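Local coordinates for protein ribosomal RNA small subunit methyltransferase D (Escherichia coli, PDB 2FPO) that methylates the N2 position of guanine 966 of 16S ribosomal RNA in the assembled 30S particle, using S-adenosyl-L-methionine as methyl donor, at residues R40-L45 / S65-L70; Q92-L97 / A105-S110; L143-G148 / Y189-Q194. All coordinates share one frame; numbering follows the deposited sequence.

Read from the N terminus, the three contacts follow one another in series, none nested in or crossing another. Contact 1 closes a loop of 19 residues holding strand 57-60, and sets helix 39-53 against the start of helix 67-74. Contact 2 closes a far shorter loop, seven residues, between helix 87-99 and edge strand 105-108. The two touch, Leu-70 of 65-70 packing on Leu-93 and Leu-97 of 92-97. Contact 3 spans 40 residues, rich in strand, and ties helix 137-146 to the last strand, 184-191. It stands apart, its centre about 22 Å from that of contact 1, yet it reaches the same seven-stranded sheet as contact 2.

Contact 1. Residues R40-L45 / S65-L70; sequences RVRETL and SGALGL
Arg-42 lies along the first turn of helix 67-74, and its methylene stem rather than its charge makes the contact. CG rests 3.8 Å from CD2 of Leu-68, the two side chains slanting past each other, while the next carbon, CD, comes within 3.8 Å of the backbone O of Ala-67. The chain then bends at its third torsion (chi3 -70°), which brings the guanidinium round over the small methyl of Ala-67; that CB lies beneath one face of the group, offset toward the rim, and is 4.0 Å from Arg-42 NE.

Leu-68 is the second large contributor. Its CD2 branch touches both the Arg-42 stem and Leu-45, meeting CD2 of Leu-45 at 3.9 Å with the two side chains crossing at about a right angle. Tyr-157 and Phe-127 also touch both leucines, so the leucines of both helices pack onto two adjacent inner strands of the sheet. Gly-66, the N-cap of helix 67-74, ends the glycine-rich turn after strand 57-60 that in class I methyltransferases usually helps bind S-adenosylmethionine; the contact thus packs helix 39-53 against the helix that follows this turn.

No hydrogen bond joins the two segments. The charged end of Arg-42 is engaged beyond them, NH1 with the backbone O of Arg-15 and in a salt bridge with Glu-71, so these directional bonds probably fix the guanidinium's orientation, while the contact itself depends on close, undirected fit.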
loop_
_atom_site.group_PDB
_atom_site.type_symbol
_atom_site.label_atom_id
_atom_site.label_comp_id
_atom_site.label_asym_id
_atom_site.label_seq_id
_atom_site.Cartn_x
_atom_site.Cartn_y
_atom_site.Cartn_z
ATOM N N ARG A 40 -1.063 -7.180 13.743
ATOM C CA ARG A 40 -1.211 -8.529 13.210
ATOM C C ARG A 40 -1.413 -8.560 11.705
ATOM O O ARG A 40 -0.852 -9.413 11.014
ATOM C CB ARG A 40 -2.319 -9.290 13.931
ATOM C CG ARG A 40 -1.792 -10.056 15.110
ATOM C CD ARG A 40 -2.812 -11.048 15.641
ATOM N NE ARG A 40 -2.421 -11.563 16.947
ATOM C CZ ARG A 40 -2.340 -10.821 18.047
ATOM N NH1 ARG A 40 -1.985 -11.377 19.195
ATOM N NH2 ARG A 40 -2.615 -9.519 17.999
ATOM N N VAL A 41 -2.194 -7.600 11.206
ATOM C CA VAL A 41 -2.328 -7.347 9.768
ATOM C C VAL A 41 -0.964 -7.103 9.125
ATOM O O VAL A 41 -0.560 -7.827 8.211
ATOM C CB VAL A 41 -3.268 -6.134 9.522
ATOM C CG1 VAL A 41 -3.207 -5.650 8.059
ATOM C CG2 VAL A 41 -4.704 -6.486 9.964
ATOM N N ARG A 42 -0.250 -6.094 9.604
ATOM C CA ARG A 42 1.046 -5.739 9.031
ATOM C C ARG A 42 2.023 -6.900 9.127
ATOM O O ARG A 42 2.782 -7.172 8.194
ATOM C CB ARG A 42 1.621 -4.473 9.688
ATOM C CG ARG A 42 1.189 -3.195 9.008
ATOM C CD ARG A 42 1.862 -1.975 9.634
ATOM N NE ARG A 42 1.345 -1.718 10.974
ATOM C CZ ARG A 42 1.972 -1.009 11.900
ATOM N NH1 ARG A 42 3.162 -0.477 11.648
ATOM N NH2 ARG A 42 1.414 -0.843 13.088
ATOM N N GLU A 43 1.985 -7.594 10.265
ATOM C CA GLU A 43 2.816 -8.753 10.490
ATOM C C GLU A 43 2.587 -9.815 9.426
ATOM O O GLU A 43 3.537 -10.287 8.804
ATOM C CB GLU A 43 2.535 -9.293 11.889
ATOM C CG GLU A 43 3.514 -10.291 12.390
ATOM C CD GLU A 43 3.177 -10.722 13.825
ATOM O OE1 GLU A 43 4.096 -10.751 14.668
ATOM O OE2 GLU A 43 1.991 -11.010 14.097
ATOM N N THR A 44 1.329 -10.161 9.194
ATOM C CA THR A 44 0.961 -11.134 8.166
ATOM C C THR A 44 1.412 -10.683 6.755
ATOM O O THR A 44 2.038 -11.461 6.025
ATOM C CB THR A 44 -0.579 -11.394 8.183
ATOM O OG1 THR A 44 -0.962 -11.879 9.469
ATOM C CG2 THR A 44 -1.002 -12.409 7.130
ATOM N N LEU A 45 1.104 -9.434 6.386
ATOM C CA LEU A 45 1.423 -8.920 5.059
ATOM C C LEU A 45 2.934 -8.927 4.786
ATOM O O LEU A 45 3.399 -9.342 3.714
ATOM C CB LEU A 45 0.905 -7.472 4.912
ATOM C CG LEU A 45 1.260 -6.724 3.627
ATOM C CD1 LEU A 45 0.917 -7.556 2.345
ATOM C CD2 LEU A 45 0.561 -5.334 3.601
ATOM N N SER A 65 -2.267 6.835 7.481
ATOM C CA SER A 65 -1.245 6.945 8.546
ATOM C C SER A 65 0.193 6.638 8.049
ATOM O O SER A 65 1.177 6.983 8.703
ATOM C CB SER A 65 -1.633 6.023 9.711
ATOM O OG SER A 65 -1.806 4.705 9.211
ATOM N N GLY A 66 0.302 6.022 6.877
ATOM C CA GLY A 66 1.568 5.586 6.352
ATOM C C GLY A 66 2.016 4.259 6.954
ATOM O O GLY A 66 3.130 3.809 6.673
ATOM N N ALA A 67 1.182 3.626 7.785
ATOM C CA ALA A 67 1.556 2.330 8.381
ATOM C C ALA A 67 2.195 1.379 7.346
ATOM O O ALA A 67 3.288 0.845 7.578
ATOM C CB ALA A 67 0.358 1.666 9.073
ATOM N N LEU A 68 1.555 1.217 6.189
ATOM C CA LEU A 68 2.059 0.293 5.180
ATOM C C LEU A 68 3.329 0.776 4.490
ATOM O O LEU A 68 4.317 0.051 4.431
ATOM C CB LEU A 68 0.975 -0.074 4.161
ATOM C CG LEU A 68 -0.270 -0.767 4.720
ATOM C CD1 LEU A 68 -1.220 -1.150 3.592
ATOM C CD2 LEU A 68 0.134 -2.011 5.551
ATOM N N GLY A 69 3.300 1.998 3.959
ATOM C CA GLY A 69 4.480 2.560 3.289
ATOM C C GLY A 69 5.708 2.667 4.189
ATOM O O GLY A 69 6.822 2.376 3.766
ATOM N N LEU A 70 5.490 3.076 5.436
ATOM C CA LEU A 70 6.559 3.221 6.426
ATOM C C LEU A 70 7.198 1.910 6.871
ATOM O O LEU A 70 8.419 1.787 7.016
ATOM C CB LEU A 70 6.056 4.016 7.635
ATOM C CG LEU A 70 5.791 5.494 7.310
ATOM C CD1 LEU A 70 5.142 6.192 8.497
ATOM C CD2 LEU A 70 7.088 6.175 6.930
#

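Contact 2. Residues Q92-L97 / A105-S110; sequences QLIKNL and ARVVNS
Val-107 presents its isopropyl group to three side chains of helix 87-99, and these apolar touches make up most of the contact. Its CG2 methyl stands anti to its own carbonyl carbon, a rotation that aims this branch at the helix and leaves it shared among the three. Leu-97 reaches it with CD1 at 3.5 Å, a snug approach for two methyls. Leu-93 meets the same methyl more loosely, its CG lying 3.9 Å from Val-107 CG2. Ile-94 lays CG1 alongside the root of the valine, 3.7 Å from Val-107 CB. Each of the three slants past Val-107 instead of meeting it head on. The forked end of Leu-97 is divided between two partners: while CD1 serves Val-107, CD2 comes to 3.8 Å from the CB of Ala-105, two residues back along the strand and on the same side of it.

Strand 79-83, helix 87-99 and strand 105-108 form a beta-alpha-beta crossover of the Rossmann-like methyltransferase fold, and the contact joins the crossover helix to its second strand. Helix and strand segments run almost antiparallel, at 169°, with axes 8.7 Å apart. Ala-105 and Leu-97 both also touch Leu-73 of helix 67-74.

Polar bonds lie off this interface. On the helix, Gln-92 NE2 donates to Asn-96 OD1 at 3.0 Å, coming from above the plane of the acceptor's carbonyl, while Asn-96 ND2 holds the backbone O of Pro-27. On the strand, Arg-106 points away from the helix; its backbone pairs with Ala-80 and Leu-82, and its NH2 bonds to Thr-81 OG1.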
loop_
_atom_site.group_PDB
_atom_site.type_symbol
_atom_site.label_atom_id
_atom_site.label_comp_id
_atom_site.label_asym_id
_atom_site.label_seq_id
_atom_site.Cartn_x
_atom_site.Cartn_y
_atom_site.Cartn_z
ATOM N N GLN A 92 1.432 15.266 7.732
ATOM C CA GLN A 92 2.013 14.556 8.884
ATOM C C GLN A 92 2.894 13.415 8.408
ATOM O O GLN A 92 3.972 13.165 8.955
ATOM C CB GLN A 92 0.925 14.019 9.815
ATOM C CG GLN A 92 1.473 13.305 11.099
ATOM C CD GLN A 92 2.291 14.213 11.988
ATOM O OE1 GLN A 92 1.804 15.249 12.433
ATOM N NE2 GLN A 92 3.553 13.839 12.244
ATOM N N LEU A 93 2.441 12.742 7.358
ATOM C CA LEU A 93 3.236 11.740 6.711
ATOM C C LEU A 93 4.625 12.286 6.313
ATOM O O LEU A 93 5.637 11.656 6.591
ATOM C CB LEU A 93 2.484 11.222 5.483
ATOM C CG LEU A 93 2.952 9.913 4.870
ATOM C CD1 LEU A 93 3.465 8.882 5.933
ATOM C CD2 LEU A 93 1.800 9.361 4.068
ATOM N N ILE A 94 4.649 13.443 5.655
ATOM C CA ILE A 94 5.883 14.114 5.243
ATOM C C ILE A 94 6.791 14.397 6.453
ATOM O O ILE A 94 8.010 14.218 6.388
ATOM C CB ILE A 94 5.542 15.427 4.482
ATOM C CG1 ILE A 94 4.956 15.108 3.089
ATOM C CG2 ILE A 94 6.766 16.406 4.418
ATOM C CD1 ILE A 94 4.342 16.319 2.401
ATOM N N LYS A 95 6.195 14.900 7.524
ATOM C CA LYS A 95 6.909 15.118 8.780
ATOM C C LYS A 95 7.506 13.829 9.330
ATOM O O LYS A 95 8.668 13.821 9.746
ATOM C CB LYS A 95 5.991 15.752 9.815
ATOM C CG LYS A 95 5.638 17.217 9.528
ATOM C CD LYS A 95 4.725 17.715 10.613
ATOM C CE LYS A 95 3.970 18.961 10.197
ATOM N NZ LYS A 95 2.962 19.276 11.239
ATOM N N ASN A 96 6.726 12.731 9.315
ATOM C CA ASN A 96 7.240 11.464 9.836
ATOM C C ASN A 96 8.362 10.923 9.000
ATOM O O ASN A 96 9.301 10.373 9.545
ATOM C CB ASN A 96 6.138 10.420 10.040
ATOM C CG ASN A 96 5.171 10.822 11.118
ATOM O OD1 ASN A 96 5.514 11.603 12.001
ATOM N ND2 ASN A 96 3.956 10.300 11.061
ATOM N N LEU A 97 8.297 11.105 7.681
ATOM C CA LEU A 97 9.428 10.733 6.834
ATOM C C LEU A 97 10.698 11.540 7.147
ATOM O O LEU A 97 11.820 11.017 7.054
ATOM C CB LEU A 97 9.072 10.884 5.349
ATOM C CG LEU A 97 8.053 9.881 4.779
ATOM C CD1 LEU A 97 7.454 10.435 3.492
ATOM C CD2 LEU A 97 8.648 8.480 4.551
ATOM N N ALA A 105 11.444 8.287 -0.520
ATOM C CA ALA A 105 9.988 8.313 -0.509
ATOM C C ALA A 105 9.457 9.686 -0.875
ATOM O O ALA A 105 10.169 10.699 -0.770
ATOM C CB ALA A 105 9.453 7.883 0.865
ATOM N N ARG A 106 8.221 9.732 -1.338
ATOM C CA ARG A 106 7.576 11.001 -1.632
ATOM C C ARG A 106 6.097 10.847 -1.271
ATOM O O ARG A 106 5.540 9.724 -1.211
ATOM C CB ARG A 106 7.682 11.348 -3.112
ATOM C CG ARG A 106 7.019 10.324 -4.029
ATOM C CD ARG A 106 6.744 10.953 -5.410
ATOM N NE ARG A 106 7.998 11.201 -6.167
ATOM C CZ ARG A 106 8.665 10.287 -6.872
ATOM N NH1 ARG A 106 9.774 10.646 -7.559
ATOM N NH2 ARG A 106 8.236 9.025 -6.917
ATOM N N VAL A 107 5.459 11.965 -1.023
ATOM C CA VAL A 107 4.064 11.946 -0.661
ATOM C C VAL A 107 3.407 12.832 -1.657
ATOM O O VAL A 107 3.827 13.992 -1.863
ATOM C CB VAL A 107 3.843 12.518 0.763
ATOM C CG1 VAL A 107 2.353 12.623 1.081
ATOM C CG2 VAL A 107 4.616 11.664 1.825
ATOM N N VAL A 108 2.345 12.316 -2.247
ATOM C CA VAL A 108 1.561 13.089 -3.172
ATOM C C VAL A 108 0.145 13.274 -2.569
ATOM O O VAL A 108 -0.551 12.298 -2.239
ATOM C CB VAL A 108 1.458 12.377 -4.552
ATOM C CG1 VAL A 108 0.553 13.145 -5.489
ATOM C CG2 VAL A 108 2.870 12.140 -5.218
ATOM N N ASN A 109 -0.270 14.532 -2.462
ATOM C CA ASN A 109 -1.567 14.860 -1.861
ATOM C C ASN A 109 -2.584 14.813 -2.979
ATOM O O ASN A 109 -2.816 15.802 -3.656
ATOM C CB ASN A 109 -1.527 16.239 -1.193
ATOM C CG ASN A 109 -2.865 16.613 -0.510
ATOM O OD1 ASN A 109 -3.749 15.759 -0.290
ATOM N ND2 ASN A 109 -3.004 17.882 -0.177
ATOM N N SER A 110 -3.172 13.645 -3.201
ATOM C CA SER A 110 -4.112 13.490 -4.320
ATOM C C SER A 110 -5.059 12.367 -3.968
ATOM O O SER A 110 -4.689 11.431 -3.230
ATOM C CB SER A 110 -3.361 13.121 -5.629
ATOM O OG SER A 110 -4.295 12.821 -6.691
#

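Contact 3. Residues L143-G148 / Y189-Q194; sequences LLEDNG and YQREAQ
Glu-145 and Arg-191 both start out extended, CG anti to the backbone N, and each then bends at its second torsion: the glutamate at 59°, which turns its carboxylate to meet the arginine, and the arginine at -117°, well off a staggered value and so probably slightly strained. The bends let the two charged groups meet between two elements of the Rossmann-like methyltransferase fold, the C-terminal turn of helix 137-146 and the last residue of strand 184-191, which runs antiparallel to its neighbours in the sheet.

What results is a textbook two-pronged salt bridge at the surface. Arg-191 offers its side edge, NE and NH2, one nitrogen to each carboxylate oxygen. NE donates to Glu-145 OE1 at 2.8 Å and NH2 to Glu-145 OE2 at 3.0 Å, both nearly straight and both received on the syn side. The oxygens lie close to the guanidinium plane, but the two flat groups are not coplanar: their planes are 38° apart, and of the two donors NH2 stands farther out of the carboxylate plane.

Each oxygen has a second grip from the neighbouring edge strand and the residue before it, OE1 from Trp-173 NE1 and OE2 from Asn-172 ND2, so four bonds hold the carboxylate and fix its rotation. A leucine at Arg-191 would probably leave the negative charge of Glu-145 without its cationic mate and the helix end less firmly tied to the strand.

Arg-191 NH1 turns instead to the backbone O of Ala-151 in a weak bond, and over one face of the guanidinium, offset toward the rim, sits CA of Ala-193, 3.5 Å above the Arg-191 plane.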
loop_
_atom_site.group_PDB
_atom_site.type_symbol
_atom_site.label_atom_id
_atom_site.label_comp_id
_atom_site.label_asym_id
_atom_site.label_seq_id
_atom_site.Cartn_x
_atom_site.Cartn_y
_atom_site.Cartn_z
ATOM N N LEU A 143 -7.244 0.866 -12.973
ATOM C CA LEU A 143 -6.301 1.935 -13.312
ATOM C C LEU A 143 -4.866 1.471 -13.155
ATOM O O LEU A 143 -4.041 1.764 -14.011
ATOM C CB LEU A 143 -6.552 3.189 -12.473
ATOM C CG LEU A 143 -7.861 3.921 -12.835
ATOM C CD1 LEU A 143 -8.327 4.728 -11.644
ATOM C CD2 LEU A 143 -7.742 4.797 -14.072
ATOM N N LEU A 144 -4.577 0.739 -12.065
ATOM C CA LEU A 144 -3.232 0.164 -11.841
ATOM C C LEU A 144 -2.799 -0.689 -13.015
ATOM O O LEU A 144 -1.711 -0.523 -13.569
ATOM C CB LEU A 144 -3.155 -0.645 -10.513
ATOM C CG LEU A 144 -3.219 0.161 -9.206
ATOM C CD1 LEU A 144 -3.330 -0.818 -8.010
ATOM C CD2 LEU A 144 -1.947 1.056 -9.103
ATOM N N GLU A 145 -3.665 -1.607 -13.407
ATOM C CA GLU A 145 -3.403 -2.478 -14.559
ATOM C C GLU A 145 -3.327 -1.746 -15.915
ATOM O O GLU A 145 -2.553 -2.137 -16.770
ATOM C CB GLU A 145 -4.458 -3.582 -14.624
ATOM C CG GLU A 145 -4.319 -4.588 -15.794
ATOM C CD GLU A 145 -2.989 -5.324 -15.794
ATOM O OE1 GLU A 145 -2.475 -5.638 -14.696
ATOM O OE2 GLU A 145 -2.461 -5.601 -16.905
ATOM N N ASP A 146 -4.158 -0.722 -16.127
ATOM C CA ASP A 146 -4.296 -0.135 -17.467
ATOM C C ASP A 146 -3.281 0.963 -17.747
ATOM O O ASP A 146 -2.991 1.241 -18.897
ATOM C CB ASP A 146 -5.687 0.441 -17.691
ATOM C CG ASP A 146 -6.769 -0.603 -17.676
ATOM O OD1 ASP A 146 -6.480 -1.819 -17.758
ATOM O OD2 ASP A 146 -7.936 -0.193 -17.564
ATOM N N ASN A 147 -2.745 1.580 -16.700
ATOM C CA ASN A 147 -1.902 2.751 -16.867
ATOM C C ASN A 147 -0.407 2.544 -16.558
ATOM O O ASN A 147 0.335 3.505 -16.398
ATOM C CB ASN A 147 -2.518 3.945 -16.104
ATOM C CG ASN A 147 -3.845 4.382 -16.717
ATOM O OD1 ASN A 147 -4.081 4.152 -17.894
ATOM N ND2 ASN A 147 -4.709 4.986 -15.927
ATOM N N GLY A 148 0.030 1.285 -16.507
ATOM C CA GLY A 148 1.453 0.981 -16.393
ATOM C C GLY A 148 2.032 1.129 -14.999
ATOM O O GLY A 148 3.245 1.291 -14.838
ATOM N N TYR A 189 -2.484 -10.327 -4.579
ATOM C CA TYR A 189 -2.597 -10.783 -5.946
ATOM C C TYR A 189 -1.243 -10.690 -6.596
ATOM O O TYR A 189 -0.470 -9.785 -6.299
ATOM C CB TYR A 189 -3.605 -9.955 -6.757
ATOM C CG TYR A 189 -5.030 -10.194 -6.328
ATOM C CD1 TYR A 189 -5.824 -11.141 -6.966
ATOM C CD2 TYR A 189 -5.580 -9.464 -5.267
ATOM C CE1 TYR A 189 -7.141 -11.362 -6.565
ATOM C CE2 TYR A 189 -6.884 -9.675 -4.852
ATOM C CZ TYR A 189 -7.653 -10.630 -5.489
ATOM O OH TYR A 189 -8.935 -10.812 -5.048
ATOM N N GLN A 190 -0.955 -11.650 -7.467
ATOM C CA GLN A 190 0.223 -11.581 -8.309
ATOM C C GLN A 190 -0.180 -11.374 -9.771
ATOM O O GLN A 190 -1.041 -12.090 -10.319
ATOM C CB GLN A 190 1.082 -12.836 -8.177
ATOM C CG GLN A 190 2.418 -12.684 -8.881
ATOM C CD GLN A 190 3.465 -13.649 -8.383
ATOM O OE1 GLN A 190 4.469 -13.242 -7.811
ATOM N NE2 GLN A 190 3.238 -14.937 -8.604
ATOM N N ARG A 191 0.477 -10.401 -10.386
ATOM C CA ARG A 191 0.150 -9.973 -11.718
ATOM C C ARG A 191 1.181 -10.484 -12.714
ATOM O O ARG A 191 2.388 -10.384 -12.483
ATOM C CB ARG A 191 0.051 -8.450 -11.734
ATOM C CG ARG A 191 -0.350 -7.859 -13.055
ATOM C CD ARG A 191 0.748 -6.992 -13.608
ATOM N NE ARG A 191 0.282 -6.336 -14.810
ATOM C CZ ARG A 191 1.081 -5.866 -15.753
ATOM N NH1 ARG A 191 2.400 -5.950 -15.604
ATOM N NH2 ARG A 191 0.558 -5.324 -16.847
ATOM N N GLU A 192 0.704 -11.071 -13.804
ATOM C CA GLU A 192 1.582 -11.421 -14.929
ATOM C C GLU A 192 1.473 -10.394 -16.047
ATOM O O GLU A 192 0.373 -10.115 -16.534
ATOM C CB GLU A 192 1.245 -12.811 -15.455
ATOM C CG GLU A 192 1.614 -13.917 -14.507
ATOM C CD GLU A 192 3.093 -13.908 -14.135
ATOM O OE1 GLU A 192 3.945 -14.160 -15.026
ATOM O OE2 GLU A 192 3.393 -13.663 -12.941
ATOM N N ALA A 193 2.608 -9.823 -16.444
ATOM C CA ALA A 193 2.637 -8.878 -17.572
ATOM C C ALA A 193 2.022 -9.504 -18.809
ATOM O O ALA A 193 2.688 -10.266 -19.508
ATOM C CB ALA A 193 4.073 -8.417 -17.875
ATOM N N GLN A 194 0.742 -9.200 -19.042
ATOM C CA GLN A 194 0.005 -9.628 -20.243
ATOM C C GLN A 194 -1.330 -8.882 -20.363
ATOM O O GLN A 194 -2.123 -9.148 -21.270
ATOM C CB GLN A 194 -0.216 -11.154 -20.285
ATOM C CG GLN A 194 -1.052 -11.719 -19.139
ATOM C CD GLN A 194 -1.732 -13.053 -19.465
ATOM O OE1 GLN A 194 -1.695 -13.537 -20.607
ATOM N NE2 GLN A 194 -2.361 -13.653 -18.452
#